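Local coordinates for heme-binding protein A (Haemophilus parasuis 29755, PDB 3TPA) that probably binds glutathione as a periplasmic solute-binding protein of the family 5 type, despite a name that refers to heme, at residues D297-A300 with I301-V305; N365-P368 with R369-A372. The protein carries 1 engineered substitution. All coordinates share one frame; numbering follows the deposited sequence. Where two conformers were deposited one is given.

Contact 1: residues D297-A300 with I301-V305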
loop_
_atom_site.group_PDB
_atom_site.type_symbol
_atom_site.label_atom_id
_atom_site.label_comp_id
_atom_site.label_asym_id
_atom_site.label_seq_id
_atom_site.Cartn_x
_atom_site.Cartn_y
_atom_site.Cartn_z
ATOM N N ASP A 297 7.037 -10.406 23.672
ATOM C CA ASP A 297 7.575 -11.610 23.041
ATOM C C ASP A 297 7.145 -11.609 21.580
ATOM O O ASP A 297 6.100 -12.153 21.243
ATOM C CB ASP A 297 7.007 -12.856 23.736
ATOM C CG ASP A 297 7.801 -14.120 23.427
ATOM O OD1 ASP A 297 8.488 -14.161 22.392
ATOM O OD2 ASP A 297 7.721 -15.088 24.218
ATOM N N LYS A 298 7.935 -10.974 20.717
ATOM C CA LYS A 298 7.540 -10.795 19.321
ATOM C C LYS A 298 7.487 -12.127 18.563
ATOM O O LYS A 298 6.583 -12.350 17.766
ATOM C CB LYS A 298 8.472 -9.812 18.604
ATOM C CG LYS A 298 8.562 -8.414 19.266
ATOM C CD LYS A 298 9.525 -7.477 18.525
ATOM C CE LYS A 298 9.770 -6.185 19.316
ATOM N NZ LYS A 298 10.547 -5.181 18.520
ATOM N N LYS A 299 8.466 -12.997 18.794
ATOM C CA LYS A 299 8.482 -14.300 18.125
ATOM C C LYS A 299 7.237 -15.125 18.482
ATOM O O LYS A 299 6.629 -15.729 17.607
ATOM C CB LYS A 299 9.737 -15.093 18.484
ATOM C CG LYS A 299 9.860 -16.448 17.766
ATOM C CD LYS A 299 10.927 -17.330 18.425
ATOM C CE LYS A 299 11.175 -18.617 17.639
ATOM N NZ LYS A 299 9.980 -19.506 17.551
ATOM N N ALA A 300 6.870 -15.140 19.764
ATOM C CA ALA A 300 5.637 -15.811 20.204
ATOM C C ALA A 300 4.408 -15.242 19.488
ATOM O O ALA A 300 3.563 -15.978 19.024
ATOM C CB ALA A 300 5.454 -15.678 21.728
ATOM N N ILE A 301 4.319 -13.918 19.418
ATOM C CA ILE A 301 3.179 -13.264 18.772
ATOM C C ILE A 301 3.070 -13.654 17.307
ATOM O O ILE A 301 2.029 -14.107 16.845
ATOM C CB ILE A 301 3.278 -11.726 18.889
ATOM C CG1 ILE A 301 3.183 -11.329 20.356
ATOM C CG2 ILE A 301 2.181 -11.034 18.077
ATOM C CD1 ILE A 301 3.444 -9.858 20.617
ATOM N N VAL A 302 4.161 -13.486 16.579
ATOM C CA VAL A 302 4.165 -13.796 15.159
ATOM C C VAL A 302 3.842 -15.259 14.951
ATOM O O VAL A 302 3.040 -15.602 14.096
ATOM C CB VAL A 302 5.534 -13.478 14.519
ATOM C CG1 VAL A 302 5.591 -14.007 13.096
ATOM C CG2 VAL A 302 5.791 -11.979 14.550
ATOM N N ASP A 303 4.463 -16.123 15.750
ATOM C CA ASP A 303 4.208 -17.567 15.658
ATOM C C ASP A 303 2.752 -17.924 15.904
ATOM O O ASP A 303 2.147 -18.638 15.105
ATOM C CB ASP A 303 5.118 -18.338 16.612
ATOM C CG ASP A 303 6.520 -18.522 16.050
ATOM O OD1 ASP A 303 6.712 -18.249 14.847
ATOM O OD2 ASP A 303 7.422 -18.952 16.793
ATOM N N ALA A 304 2.190 -17.433 17.009
ATOM C CA ALA A 304 0.790 -17.706 17.342
ATOM C C ALA A 304 -0.225 -17.021 16.428
ATOM O O ALA A 304 -1.230 -17.618 16.042
ATOM C CB ALA A 304 0.512 -17.315 18.778
ATOM N N VAL A 305 0.028 -15.761 16.100
ATOM C CA VAL A 305 -0.957 -14.955 15.385
ATOM C C VAL A 305 -0.972 -15.143 13.858
ATOM O O VAL A 305 -2.035 -15.256 13.262
ATOM C CB VAL A 305 -0.777 -13.474 15.717
ATOM C CG1 VAL A 305 -1.663 -12.600 14.820
ATOM C CG2 VAL A 305 -1.068 -13.238 17.193
#

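Contact 2: residues N365-P368 with R369-A372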
loop_
_atom_site.group_PDB
_atom_site.type_symbol
_atom_site.label_atom_id
_atom_site.label_comp_id
_atom_site.label_asym_id
_atom_site.label_seq_id
_atom_site.Cartn_x
_atom_site.Cartn_y
_atom_site.Cartn_z
ATOM N N ASN A 365 -2.618 -7.433 10.817
ATOM C CA ASN A 365 -2.746 -8.281 12.018
ATOM C C ASN A 365 -4.055 -9.075 12.043
ATOM O O ASN A 365 -5.107 -8.532 12.381
ATOM C CB ASN A 365 -2.584 -7.445 13.311
ATOM C CG ASN A 365 -2.422 -8.313 14.549
ATOM O OD1 ASN A 365 -2.820 -9.478 14.543
ATOM N ND2 ASN A 365 -1.833 -7.757 15.617
ATOM N N PRO A 366 -3.987 -10.373 11.691
ATOM C CA PRO A 366 -5.169 -11.242 11.593
ATOM C C PRO A 366 -5.754 -11.690 12.934
ATOM O O PRO A 366 -6.790 -12.363 12.946
ATOM C CB PRO A 366 -4.635 -12.467 10.844
ATOM C CG PRO A 366 -3.207 -12.531 11.232
ATOM C CD PRO A 366 -2.752 -11.091 11.328
ATOM N N ASN A 367 -5.114 -11.326 14.040
ATOM C CA ASN A 367 -5.629 -11.697 15.357
ATOM C C ASN A 367 -5.142 -10.767 16.464
ATOM O O ASN A 367 -4.336 -11.167 17.284
ATOM C CB ASN A 367 -5.244 -13.138 15.692
ATOM C CG ASN A 367 -6.090 -13.723 16.793
ATOM O OD1 ASN A 367 -6.762 -13.003 17.521
ATOM N ND2 ASN A 367 -6.073 -15.042 16.910
ATOM N N PRO A 368 -5.656 -9.521 16.491
ATOM C CA PRO A 368 -5.296 -8.554 17.532
ATOM C C PRO A 368 -5.642 -9.085 18.922
ATOM O O PRO A 368 -4.902 -8.814 19.866
ATOM C CB PRO A 368 -6.174 -7.338 17.202
ATOM C CG PRO A 368 -6.564 -7.502 15.779
ATOM C CD PRO A 368 -6.624 -8.966 15.526
ATOM N N ARG A 369 -6.737 -9.839 19.045
ATOM C CA ARG A 369 -7.164 -10.360 20.341
ATOM C C ARG A 369 -6.097 -11.262 20.943
ATOM O O ARG A 369 -5.746 -11.135 22.112
ATOM C CB ARG A 369 -8.499 -11.107 20.211
ATOM C CG ARG A 369 -8.982 -11.812 21.481
ATOM C CD ARG A 369 -9.426 -10.847 22.570
ATOM N NE ARG A 369 -10.390 -9.860 22.093
ATOM C CZ ARG A 369 -11.036 -9.014 22.891
ATOM N NH1 ARG A 369 -11.885 -8.133 22.388
ATOM N NH2 ARG A 369 -10.827 -9.050 24.198
ATOM N N ARG A 370 -5.577 -12.178 20.136
ATOM C CA ARG A 370 -4.534 -13.082 20.628
ATOM C C ARG A 370 -3.220 -12.353 20.879
ATOM O O ARG A 370 -2.508 -12.666 21.826
ATOM C CB ARG A 370 -4.307 -14.266 19.685
ATOM C CG ARG A 370 -3.215 -15.218 20.188
ATOM C CD ARG A 370 -3.707 -16.051 21.373
ATOM N NE ARG A 370 -2.729 -17.043 21.812
ATOM C CZ ARG A 370 -2.447 -18.168 21.159
ATOM N NH1 ARG A 370 -3.056 -18.458 20.015
ATOM N NH2 ARG A 370 -1.546 -19.007 21.648
ATOM N N THR A 371 -2.891 -11.396 20.017
ATOM C CA THR A 371 -1.761 -10.507 20.250
ATOM C C THR A 371 -1.905 -9.900 21.650
ATOM O O THR A 371 -1.018 -10.007 22.488
ATOM C CB THR A 371 -1.731 -9.356 19.211
ATOM O OG1 THR A 371 -1.689 -9.890 17.883
ATOM C CG2 THR A 371 -0.512 -8.453 19.432
ATOM N N ALA A 372 -3.049 -9.283 21.909
ATOM C CA ALA A 372 -3.270 -8.635 23.199
ATOM C C ALA A 372 -3.120 -9.604 24.383
ATOM O O ALA A 372 -2.577 -9.246 25.429
ATOM C CB ALA A 372 -4.646 -7.957 23.228
HETATM O O HOH W 1 -8.712 -10.566 17.142
#

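Contact 1: residues D297-A300 with I301-V305
K299 and D303, one helical turn apart on the exposed side of helix 298-306, show how an i to i+4 ion pair runs along the first turns of a helix. The lysine leaves the backbone with CG anti to its N (chi1 -177°) and stays extended until a bend at the last torsion carries NZ to D303 OD2, 2.7 Å away, where it arrives nearly in line with the carboxylate C-O bond. The aliphatic part of the chain follows, CG lying 3.6 Å from the same OD2.

Capping is the second kind of interaction. D297, at the N-cap, accepts the amide of A300 on its carboxylate, OD1 to N 3.2 Å, with the N-H standing well above the carboxylate plane.

Main-chain bonds supply the rest: I301 N, V302 N, D303 N and A304 N return to the carbonyls of D297, K298, K299 and A300, the V302 N to K298 O bond being 2.9 Å long and almost straight.

The buried side chains face the neighbouring elements: I301 packs on I375 of helix 368-381 and F481 of strand 478-491, and V302 meets V312 of strand 310-312. K298, partly exposed, hydrogen-bonds through NZ to P480 O and H293 NE2.

Contact 2: residues N365-P368 with R369-A372
An asparagine N-cap starts helix 368-381, and N367 holds the amide of R370, three residues on. N367 OD1 accepts that N-H, OD1 to N 3.0 Å, but the N-H comes from above the carbonyl plane, 62° out of it. With CG anti to the backbone N (chi1 -162°), the amide of N367 folds over the start of the helix, and its ND2 also lies 3.4 Å from R370 CB. A water bridges the same cap, donating to N367 OD1 and accepting from R369 N, so that another early amide of the helix gains a partner.

Just ahead of the cap the loop makes an Asx turn, in which N365 OD1 takes the N-H of N367 at 3.0 Å. The other end of that side-chain amide faces the helix: N365 ND2 donates to T371 OG1 over 3.1 Å, with the hydroxyl oxygen exactly in the amide plane. Both polar atoms of N365 are therefore engaged, which fixes the flip of its amide.

T371 in turn gives its hydroxyl to N367 O, OG1 to O 3.0 Å, from above the carbonyl plane, while its own N-H meets that oxygen within the plane. Two donors from one residue thus grip a single carbonyl. The next backbone bond runs from A372 N to P368 O. Beyond the cap, T371 packs against F481 of strand 478-491 and T409 of strand 407-413.

In the fold
Contacts 1 and 2 are two capped helix starts on the same side of the chain's centre, with their own centres about 10 Å apart. Each relies on a side-chain oxygen at the N-cap that accepts the amide three residues on, carboxylate in one and carboxamide in the other. V305 joins them: its CG1 lies 3.3 Å from N365 OD1 and 3.7 Å from N367 CB, while its CG2 is 3.5 Å from T371 OG1, placing a buried valine over the polar network of contact 2. F481 touches I301 from contact 1 as well as N365 and T371 from contact 2, so strand 478-491 borders both.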